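Local coordinates for protein insensitive (Drosophila melanogaster, PDB 4IX7), which represses transcription of neural development genes, binding the palindromic DNA sequence CCAATTGG as a homodimer through its BEN domain, and acts as a Su(H) corepressor that inhibits Notch signalling, at residues Leu29-Leu34 against Gln74-Ala79; Thr37-Glu42 against Pro70-Asp75; His47-Lys52 against Asn93-Lys98. All blocks are in the same frame, centred on the assembly; numbering follows the deposited sequence.

Overall arrangement
All three contacts lie in the BEN domain, the DNA-binding part of protein insensitive, and each also has a side that meets the double helix. Contacts 1 and 2 are neighbours, their centres about 9 Å apart. Both join the chain around helix 27-38 to helix 70-84, and Ile76 CG1 packs 3.7 Å from Ile38 CD1 between them. Contact 3 brings in helix 88-112; its centre is about 12 Å from that of contact 1 and about 11 Å from that of contact 2. Thr31 CG2 meets Ile95 CG1 at 3.6 Å, tying contact 1 to contact 3. Contacts 1 and 2 face chain B of the DNA, whereas contact 3 holds a phosphate of chain A.

Contact 1: Leu29-Leu34 against Gln74-Ala79; sequences LATRKL and QDIIFA. With nucleotides of chain B.
Leu34 and Ile76 meet in the buried interior of the BEN domain, a largely helical DNA-binding fold, where helix 27-38 packs on helix 70-84. The two short segments run roughly antiparallel, at 145°, and their axes come no nearer than 10.4 Å, so the gap is bridged by side chains alone. Leu34 CD1 reaches Ile76 CG2 at 4.2 Å as the two side chains slide past each other in opposite directions. The same CD1 also touches the methyl of Ala79, one helical turn further along. Thr31 adds its CG2 to Ile76 CG2 at 4.3 Å, while its OG1 turns back to the carbonyl of Cys27 in its own helix. Ile22 and Val80 pack against Leu34 as well, which extends the apolar patch beyond the two segments.

Arg32 leaves the same helix toward the DNA. It was modelled in two conformers, and what follows concerns one of them. Its CB and CG carry the chain outward without touching either nucleotide, and the run from CG to NE is extended, which brings CD up to the backbone of chain B. There CD lies 3.7 Å from OP2 of DC4 of chain B. NE donates to that same OP2 at 3.0 Å, in a bond bent to 136°. Beyond it the guanidinium lays one face over the sugar of DT3 of chain B, with C2' toward its rim. NH1 forms a salt bridge with Asp101, a second-shell carboxylate that probably helps to fix the turn of the group. NH2, at the other branch, has a weak hydrogen bond of 3.4 Å to OP2 of DT3 of chain B.

Contact 2: Thr37-Glu42 against Pro70-Asp75; sequences TIFDRE and PGKIQD. With nucleotides of chain B.
Phe39 brings the far end of its ring against Lys72 and Ile73, meeting both obliquely. CZ sits 3.8 Å from Lys72 CB, and CE2 is equally close to Ile73 CD1. With CG beside the backbone N and chi1 at -62°, the ring swings toward helix 70-84 although its CB sets out across it. The Phe39 and Ile73 side chains cross at about a right angle. One face of the ring is overlaid near its rim by CG2 of the preceding residue, Ile38.

That same CG2 presses on the Lys72 chain, 3.8 Å from its CD. Lys72 is extended beyond CG and runs past Ile38 in the opposite direction, so its methylenes do the apolar packing and carry the amine on to a water. The water donates to Ile38 O at 2.9 Å and accepts a weak bond from Lys72 NZ, a weakly held polar link beside an otherwise apolar contact.

On the DNA side, Arg41 bends at chi2 (-56°) and lays CG over the base of DG1 of chain B, 3.5 Å from C6. Its guanidinium turns one face to C8 of that guanine, while NH1 makes salt bridges to Glu102 and to a DNA phosphate.

Phe39 is the first residue past helix 27-38, and Asp40 occupies the N-cap of helix 41-46. This is a short helix-to-helix junction of the BEN fold, with its aromatic residue tucked against helix 70-84 and its next helix starting at the DNA.

Contact 3: His47-Lys52 against Asn93-Lys98; sequences HSVTGK and NAITTK. With nucleotides of chain A.
Val49 CG2 and Ile95 CG2 are squeezed to 3.5 Å, closer than two methyl carbons normally pack. The Val49 side chain meets Ile95 and Thr96 at about a right angle. A chi1 of 172° puts CG2 anti to the carbonyl carbon, and this branch enters between them, 3.6 Å from Thr96 OG1.

Just beyond this apolar wedge, one phosphate, that of DA7 of chain A, is gripped from both segments. Thr50 N donates to OP1 at 2.8 Å, and the Thr50 hydroxyl, OG1, donates to the same oxygen at 2.6 Å. From the helix, Thr96 OG1 donates to OP2 at 2.7 Å. In this BEN domain the loop after strand 47-48 and helix 88-112, already packed through Val49, hold OP1 and OP2 of one DNA phosphate between them, with Thr96 also packing on a thymine base and Thr97 on a cytosine base.

The loop is held in shape by its own hydroxyls. Ser48 OG accepts from Gly51 N at 2.8 Å in an ST motif, and Gly51 takes a positive phi of 74° in the bend. Thr50 OG1 accepts from Lys52 N in an ST turn, so this hydroxyl receives one bond while giving another to the phosphate.

Contact 1: Leu29-Leu34 against Gln74-Ala79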
# COMPACT_ATOMS: atom_id res chain seq x y z
N LEU C 29 4.96 -6.70 -11.70
CA LEU C 29 5.19 -7.91 -12.45
C LEU C 29 6.69 -8.22 -12.51
O LEU C 29 7.09 -9.38 -12.44
CB LEU C 29 4.60 -7.80 -13.85
CG LEU C 29 3.08 -7.69 -13.90
CD1 LEU C 29 2.63 -7.54 -15.35
CD2 LEU C 29 2.44 -8.91 -13.26
N ALA C 30 7.51 -7.18 -12.62
CA ALA C 30 8.96 -7.38 -12.63
C ALA C 30 9.41 -8.00 -11.31
O ALA C 30 10.22 -8.94 -11.28
CB ALA C 30 9.68 -6.05 -12.87
N THR C 31 8.87 -7.48 -10.22
CA THR C 31 9.18 -7.95 -8.88
C THR C 31 8.76 -9.41 -8.71
O THR C 31 9.53 -10.24 -8.22
CB THR C 31 8.50 -7.06 -7.83
OG1 THR C 31 8.97 -5.72 -8.01
CG2 THR C 31 8.85 -7.50 -6.42
N ARG C 32 7.55 -9.74 -9.15
CA ARG C 32 7.06 -11.11 -9.05
C ARG C 32 7.96 -12.08 -9.80
O ARG C 32 8.27 -13.16 -9.31
CB ARG C 32 5.62 -11.22 -9.57
CG ARG C 32 4.59 -10.53 -8.68
CD ARG C 32 3.20 -10.54 -9.32
NE ARG C 32 2.22 -9.97 -8.41
CZ ARG C 32 1.52 -10.68 -7.54
NH1 ARG C 32 0.66 -10.07 -6.73
NH2 ARG C 32 1.66 -12.00 -7.47
N LYS C 33 8.38 -11.69 -11.00
CA LYS C 33 9.21 -12.58 -11.80
C LYS C 33 10.55 -12.84 -11.12
O LYS C 33 11.01 -13.98 -11.07
CB LYS C 33 9.44 -12.04 -13.21
CG LYS C 33 10.23 -12.98 -14.11
CD LYS C 33 9.57 -14.36 -14.20
CE LYS C 33 10.12 -15.16 -15.38
NZ LYS C 33 9.50 -16.52 -15.51
N LEU C 34 11.17 -11.79 -10.59
CA LEU C 34 12.43 -11.97 -9.89
C LEU C 34 12.23 -12.88 -8.69
O LEU C 34 13.03 -13.77 -8.44
CB LEU C 34 13.02 -10.62 -9.47
CG LEU C 34 13.51 -9.72 -10.61
CD1 LEU C 34 13.82 -8.32 -10.10
CD2 LEU C 34 14.74 -10.33 -11.26
N GLN C 74 17.26 -7.10 -0.82
CA GLN C 74 17.94 -5.84 -1.11
C GLN C 74 18.31 -5.76 -2.59
O GLN C 74 18.18 -4.71 -3.21
CB GLN C 74 19.19 -5.70 -0.25
CG GLN C 74 19.80 -4.31 -0.29
CD GLN C 74 21.13 -4.23 0.46
OE1 GLN C 74 21.62 -5.24 0.98
NE2 GLN C 74 21.71 -3.04 0.51
N ASP C 75 18.76 -6.88 -3.15
CA ASP C 75 19.13 -6.91 -4.56
C ASP C 75 17.92 -6.75 -5.48
O ASP C 75 18.00 -6.07 -6.50
CB ASP C 75 19.89 -8.19 -4.91
CG ASP C 75 21.36 -8.12 -4.52
OD1 ASP C 75 21.83 -7.02 -4.16
OD2 ASP C 75 22.03 -9.17 -4.61
N ILE C 76 16.81 -7.39 -5.12
CA ILE C 76 15.59 -7.25 -5.91
C ILE C 76 15.14 -5.80 -5.91
O ILE C 76 14.79 -5.26 -6.96
CB ILE C 76 14.47 -8.17 -5.39
CG1 ILE C 76 14.85 -9.63 -5.67
CG2 ILE C 76 13.12 -7.81 -6.04
CD1 ILE C 76 13.93 -10.62 -4.99
N ILE C 77 15.17 -5.17 -4.75
CA ILE C 77 14.79 -3.76 -4.64
C ILE C 77 15.74 -2.90 -5.47
O ILE C 77 15.31 -2.01 -6.20
CB ILE C 77 14.77 -3.29 -3.18
CG1 ILE C 77 13.64 -4.00 -2.42
CG2 ILE C 77 14.58 -1.79 -3.11
CD1 ILE C 77 13.71 -3.80 -0.90
N PHE C 78 17.04 -3.18 -5.38
CA PHE C 78 18.02 -2.46 -6.18
C PHE C 78 17.69 -2.54 -7.67
O PHE C 78 17.63 -1.52 -8.36
CB PHE C 78 19.43 -2.99 -5.93
CG PHE C 78 20.50 -2.28 -6.71
CD1 PHE C 78 21.17 -1.20 -6.16
CD2 PHE C 78 20.84 -2.70 -7.99
CE1 PHE C 78 22.15 -0.54 -6.88
CE2 PHE C 78 21.82 -2.04 -8.71
CZ PHE C 78 22.48 -0.96 -8.15
N ALA C 79 17.47 -3.75 -8.16
CA ALA C 79 17.24 -3.95 -9.59
C ALA C 79 15.96 -3.26 -10.06
O ALA C 79 15.95 -2.57 -11.09
CB ALA C 79 17.19 -5.42 -9.92
P DT B 3 1.32 -13.64 -11.48
OP1 DT B 3 2.21 -13.31 -12.61
OP2 DT B 3 1.84 -14.05 -10.17
O5' DT B 3 0.38 -12.37 -11.22
C5' DT B 3 -0.22 -11.78 -12.34
C4' DT B 3 -1.13 -10.67 -11.86
O4' DT B 3 -2.24 -11.28 -11.15
C3' DT B 3 -0.50 -9.69 -10.89
O3' DT B 3 -0.57 -8.38 -11.47
C2' DT B 3 -1.32 -9.84 -9.61
C1' DT B 3 -2.64 -10.38 -10.12
N1 DT B 3 -3.43 -11.17 -9.16
C2 DT B 3 -4.77 -10.87 -9.01
O2 DT B 3 -5.33 -9.97 -9.61
N3 DT B 3 -5.43 -11.67 -8.10
C4 DT B 3 -4.90 -12.72 -7.39
O4 DT B 3 -5.59 -13.38 -6.60
C5 DT B 3 -3.51 -12.99 -7.60
C7 DT B 3 -2.82 -14.10 -6.87
C6 DT B 3 -2.84 -12.22 -8.48
P DC B 4 0.05 -7.11 -10.72
OP1 DC B 4 0.41 -6.10 -11.75
OP2 DC B 4 1.06 -7.60 -9.76
O5' DC B 4 -1.16 -6.58 -9.84
C5' DC B 4 -2.33 -6.14 -10.52
C4' DC B 4 -3.41 -5.89 -9.49
O4' DC B 4 -3.73 -7.12 -8.82
C3' DC B 4 -3.00 -4.95 -8.36
O3' DC B 4 -3.62 -3.72 -8.65
C2' DC B 4 -3.54 -5.60 -7.08
C1' DC B 4 -4.35 -6.77 -7.60
N1 DC B 4 -4.30 -7.99 -6.76
C2 DC B 4 -5.47 -8.44 -6.14
O2 DC B 4 -6.51 -7.81 -6.31
N3 DC B 4 -5.42 -9.55 -5.36
C4 DC B 4 -4.26 -10.20 -5.20
N4 DC B 4 -4.25 -11.30 -4.42
C5 DC B 4 -3.05 -9.74 -5.81
C6 DC B 4 -3.12 -8.64 -6.57

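Contact 2: Thr37-Glu42 against Pro70-Asp75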
# COMPACT_ATOMS: atom_id res chain seq x y z
N THR C 37 12.01 -16.52 -9.45
CA THR C 37 13.28 -17.00 -10.00
C THR C 37 14.29 -17.25 -8.89
O THR C 37 15.08 -18.21 -8.94
CB THR C 37 13.85 -16.00 -11.03
OG1 THR C 37 12.88 -15.78 -12.07
CG2 THR C 37 15.12 -16.57 -11.68
N ILE C 38 14.24 -16.42 -7.85
CA ILE C 38 15.25 -16.39 -6.80
C ILE C 38 14.87 -17.26 -5.60
O ILE C 38 15.74 -17.85 -4.94
CB ILE C 38 15.51 -14.93 -6.37
CG1 ILE C 38 16.23 -14.17 -7.49
CG2 ILE C 38 16.27 -14.85 -5.06
CD1 ILE C 38 16.09 -12.67 -7.38
N PHE C 39 13.57 -17.37 -5.34
CA PHE C 39 13.05 -18.14 -4.21
C PHE C 39 12.11 -19.23 -4.70
O PHE C 39 11.36 -19.01 -5.65
CB PHE C 39 12.24 -17.23 -3.28
CG PHE C 39 13.03 -16.12 -2.65
CD1 PHE C 39 13.87 -16.37 -1.57
CD2 PHE C 39 12.90 -14.81 -3.10
CE1 PHE C 39 14.60 -15.33 -0.98
CE2 PHE C 39 13.62 -13.77 -2.50
CZ PHE C 39 14.46 -14.03 -1.44
N ASP C 40 12.12 -20.40 -4.06
CA ASP C 40 11.08 -21.37 -4.38
C ASP C 40 9.73 -20.94 -3.81
O ASP C 40 9.67 -20.09 -2.90
CB ASP C 40 11.47 -22.81 -3.99
CG ASP C 40 11.79 -22.97 -2.52
OD1 ASP C 40 11.06 -22.42 -1.67
OD2 ASP C 40 12.76 -23.70 -2.20
N ARG C 41 8.64 -21.47 -4.35
CA ARG C 41 7.31 -21.02 -3.96
C ARG C 41 7.05 -21.30 -2.48
O ARG C 41 6.38 -20.52 -1.81
CB ARG C 41 6.20 -21.67 -4.80
CG ARG C 41 6.35 -21.51 -6.29
CD ARG C 41 6.45 -20.06 -6.73
NE ARG C 41 6.61 -20.02 -8.18
CZ ARG C 41 5.65 -19.70 -9.05
NH1 ARG C 41 4.45 -19.34 -8.62
NH2 ARG C 41 5.91 -19.72 -10.34
N GLU C 42 7.59 -22.41 -1.98
CA GLU C 42 7.39 -22.75 -0.57
C GLU C 42 7.99 -21.70 0.36
O GLU C 42 7.39 -21.35 1.37
CB GLU C 42 7.95 -24.14 -0.25
CG GLU C 42 7.53 -24.69 1.12
CD GLU C 42 8.53 -24.42 2.23
OE1 GLU C 42 8.21 -24.71 3.41
OE2 GLU C 42 9.65 -23.92 1.94
N PRO C 70 17.51 -11.22 3.53
CA PRO C 70 17.58 -9.77 3.37
C PRO C 70 18.49 -9.33 2.23
O PRO C 70 18.19 -8.33 1.59
CB PRO C 70 18.16 -9.28 4.71
CG PRO C 70 17.96 -10.39 5.66
CD PRO C 70 17.92 -11.66 4.88
N GLY C 71 19.59 -10.04 2.00
CA GLY C 71 20.52 -9.65 0.95
C GLY C 71 19.91 -9.83 -0.42
O GLY C 71 20.09 -9.00 -1.32
N LYS C 72 19.14 -10.90 -0.58
CA LYS C 72 18.45 -11.16 -1.84
C LYS C 72 17.33 -10.13 -2.08
O LYS C 72 17.15 -9.63 -3.19
CB LYS C 72 17.92 -12.61 -1.88
CG LYS C 72 19.05 -13.64 -1.94
CD LYS C 72 18.52 -15.07 -1.95
CE LYS C 72 19.69 -16.05 -2.07
NZ LYS C 72 19.28 -17.47 -1.90
N ILE C 73 16.60 -9.81 -1.02
CA ILE C 73 15.55 -8.80 -1.12
C ILE C 73 16.14 -7.44 -1.47
O ILE C 73 15.61 -6.73 -2.32
CB ILE C 73 14.70 -8.75 0.17
CG1 ILE C 73 13.86 -10.03 0.28
CG2 ILE C 73 13.78 -7.53 0.17
CD1 ILE C 73 13.04 -10.34 -0.94
N GLN C 74 17.26 -7.10 -0.82
CA GLN C 74 17.94 -5.84 -1.11
C GLN C 74 18.31 -5.76 -2.59
O GLN C 74 18.18 -4.71 -3.21
CB GLN C 74 19.19 -5.70 -0.25
CG GLN C 74 19.80 -4.31 -0.29
CD GLN C 74 21.13 -4.23 0.46
OE1 GLN C 74 21.62 -5.24 0.98
NE2 GLN C 74 21.71 -3.04 0.51
N ASP C 75 18.76 -6.88 -3.15
CA ASP C 75 19.13 -6.91 -4.56
C ASP C 75 17.92 -6.75 -5.48
O ASP C 75 18.00 -6.07 -6.50
CB ASP C 75 19.89 -8.19 -4.91
CG ASP C 75 21.36 -8.12 -4.52
OD1 ASP C 75 21.83 -7.02 -4.16
OD2 ASP C 75 22.03 -9.17 -4.61
O5' DG B 1 3.97 -22.80 -13.68
C5' DG B 1 2.55 -22.92 -13.72
C4' DG B 1 1.98 -22.86 -12.32
O4' DG B 1 2.53 -23.89 -11.47
C3' DG B 1 2.35 -21.60 -11.55
O3' DG B 1 1.44 -20.63 -11.96
C2' DG B 1 2.11 -22.00 -10.11
C1' DG B 1 2.57 -23.45 -10.12
N9 DG B 1 3.93 -23.70 -9.66
C8 DG B 1 5.07 -23.50 -10.39
N7 DG B 1 6.16 -23.83 -9.75
C5 DG B 1 5.71 -24.28 -8.52
C6 DG B 1 6.45 -24.77 -7.42
O6 DG B 1 7.68 -24.89 -7.33
N1 DG B 1 5.63 -25.13 -6.36
C2 DG B 1 4.26 -25.03 -6.38
N2 DG B 1 3.65 -25.43 -5.25
N3 DG B 1 3.55 -24.57 -7.41
C4 DG B 1 4.34 -24.21 -8.44
O HOH W 1 16.31 -18.83 -2.30

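Contact 3: His47-Lys52 against Asn93-Lys98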
# COMPACT_ATOMS: atom_id res chain seq x y z
N HIS C 47 7.32 -17.24 4.28
CA HIS C 47 8.12 -16.12 4.76
C HIS C 47 7.41 -14.81 4.46
O HIS C 47 6.43 -14.78 3.72
CB HIS C 47 9.50 -16.11 4.11
CG HIS C 47 10.41 -17.20 4.60
ND1 HIS C 47 10.10 -18.54 4.48
CD2 HIS C 47 11.61 -17.14 5.22
CE1 HIS C 47 11.08 -19.26 5.01
NE2 HIS C 47 12.01 -18.43 5.47
N SER C 48 7.92 -13.73 5.05
CA SER C 48 7.43 -12.39 4.79
C SER C 48 8.59 -11.43 4.53
O SER C 48 9.76 -11.78 4.70
CB SER C 48 6.61 -11.89 5.98
OG SER C 48 7.43 -11.78 7.14
N VAL C 49 8.27 -10.20 4.14
CA VAL C 49 9.30 -9.21 3.90
C VAL C 49 10.08 -8.88 5.17
O VAL C 49 11.31 -8.80 5.15
CB VAL C 49 8.71 -7.92 3.30
CG1 VAL C 49 9.76 -6.82 3.23
CG2 VAL C 49 8.15 -8.21 1.92
N THR C 50 9.36 -8.71 6.28
CA THR C 50 9.96 -8.21 7.52
C THR C 50 10.15 -9.24 8.63
O THR C 50 10.93 -9.01 9.55
CB THR C 50 9.15 -7.05 8.13
OG1 THR C 50 7.88 -7.54 8.59
CG2 THR C 50 8.94 -5.93 7.11
N GLY C 51 9.43 -10.36 8.55
CA GLY C 51 9.47 -11.36 9.61
C GLY C 51 8.72 -10.95 10.87
O GLY C 51 8.77 -11.65 11.88
N LYS C 52 8.01 -9.83 10.82
CA LYS C 52 7.26 -9.36 11.98
C LYS C 52 5.81 -9.81 11.88
O LYS C 52 5.28 -9.95 10.78
CB LYS C 52 7.34 -7.84 12.09
CG LYS C 52 8.76 -7.34 12.32
CD LYS C 52 8.78 -5.85 12.61
CE LYS C 52 10.05 -5.47 13.36
NZ LYS C 52 9.87 -4.16 14.06
N ASN C 93 6.01 -3.44 -1.37
CA ASN C 93 4.59 -3.78 -1.38
C ASN C 93 4.30 -4.92 -2.35
O ASN C 93 3.50 -5.81 -2.06
CB ASN C 93 3.70 -2.58 -1.71
CG ASN C 93 2.24 -2.95 -1.72
OD1 ASN C 93 1.60 -2.93 -2.78
ND2 ASN C 93 1.71 -3.32 -0.56
N ALA C 94 4.97 -4.91 -3.50
CA ALA C 94 4.81 -6.01 -4.43
C ALA C 94 5.29 -7.34 -3.84
O ALA C 94 4.67 -8.38 -4.07
CB ALA C 94 5.53 -5.71 -5.74
N ILE C 95 6.39 -7.31 -3.09
CA ILE C 95 6.88 -8.53 -2.44
C ILE C 95 5.89 -9.03 -1.39
O ILE C 95 5.58 -10.23 -1.35
CB ILE C 95 8.26 -8.31 -1.78
CG1 ILE C 95 9.27 -7.81 -2.82
CG2 ILE C 95 8.75 -9.62 -1.18
CD1 ILE C 95 10.60 -7.36 -2.22
N THR C 96 5.36 -8.12 -0.57
CA THR C 96 4.36 -8.50 0.42
C THR C 96 3.18 -9.21 -0.23
O THR C 96 2.71 -10.25 0.25
CB THR C 96 3.85 -7.25 1.20
OG1 THR C 96 4.92 -6.68 1.96
CG2 THR C 96 2.69 -7.62 2.12
N THR C 97 2.71 -8.65 -1.34
CA THR C 97 1.56 -9.20 -2.02
C THR C 97 1.88 -10.57 -2.60
O THR C 97 1.10 -11.51 -2.46
CB THR C 97 1.08 -8.27 -3.14
OG1 THR C 97 0.86 -6.95 -2.61
CG2 THR C 97 -0.23 -8.80 -3.73
N LYS C 98 3.04 -10.71 -3.22
CA LYS C 98 3.41 -11.98 -3.82
C LYS C 98 3.55 -13.09 -2.77
O LYS C 98 3.13 -14.23 -2.99
CB LYS C 98 4.70 -11.84 -4.64
CG LYS C 98 5.22 -13.15 -5.24
CD LYS C 98 4.14 -13.85 -6.06
CE LYS C 98 4.73 -14.94 -6.93
NZ LYS C 98 3.69 -15.71 -7.69
P DA A 7 5.33 -7.58 5.96
OP1 DA A 7 6.57 -8.25 6.41
OP2 DA A 7 4.98 -7.49 4.53
O5' DA A 7 4.09 -8.25 6.67
C5' DA A 7 4.20 -8.56 8.05
C4' DA A 7 2.96 -9.31 8.48
O4' DA A 7 1.86 -8.36 8.59
C3' DA A 7 2.48 -10.42 7.56
O3' DA A 7 1.89 -11.45 8.36
C2' DA A 7 1.43 -9.74 6.68
C1' DA A 7 0.86 -8.69 7.65
N9 DA A 7 0.43 -7.45 7.01
C8 DA A 7 1.05 -6.77 5.99
N7 DA A 7 0.41 -5.68 5.61
C5 DA A 7 -0.70 -5.63 6.45
C6 DA A 7 -1.78 -4.73 6.57
N6 DA A 7 -1.92 -3.63 5.80
N1 DA A 7 -2.71 -4.99 7.51
C2 DA A 7 -2.59 -6.08 8.28
N3 DA A 7 -1.62 -7.01 8.26
C4 DA A 7 -0.71 -6.73 7.31
P DA A 6 6.63 -0.78 4.63
OP1 DA A 6 8.05 -1.10 4.38
OP2 DA A 6 5.73 -0.34 3.54
O5' DA A 6 5.92 -2.05 5.30
C5' DA A 6 6.60 -2.70 6.35
C4' DA A 6 5.76 -3.87 6.83
O4' DA A 6 4.49 -3.37 7.32
C3' DA A 6 5.40 -4.94 5.79
O3' DA A 6 5.32 -6.09 6.60
C2' DA A 6 4.03 -4.45 5.30
C1' DA A 6 3.42 -3.96 6.61
N9 DA A 6 2.39 -2.93 6.51
C8 DA A 6 2.28 -1.89 5.62
N7 DA A 6 1.22 -1.13 5.85
C5 DA A 6 0.63 -1.68 6.97
C6 DA A 6 -0.53 -1.36 7.72
N6 DA A 6 -1.31 -0.31 7.43
N1 DA A 6 -0.83 -2.15 8.78
C2 DA A 6 -0.03 -3.19 9.05
N3 DA A 6 1.07 -3.59 8.42
C4 DA A 6 1.34 -2.79 7.38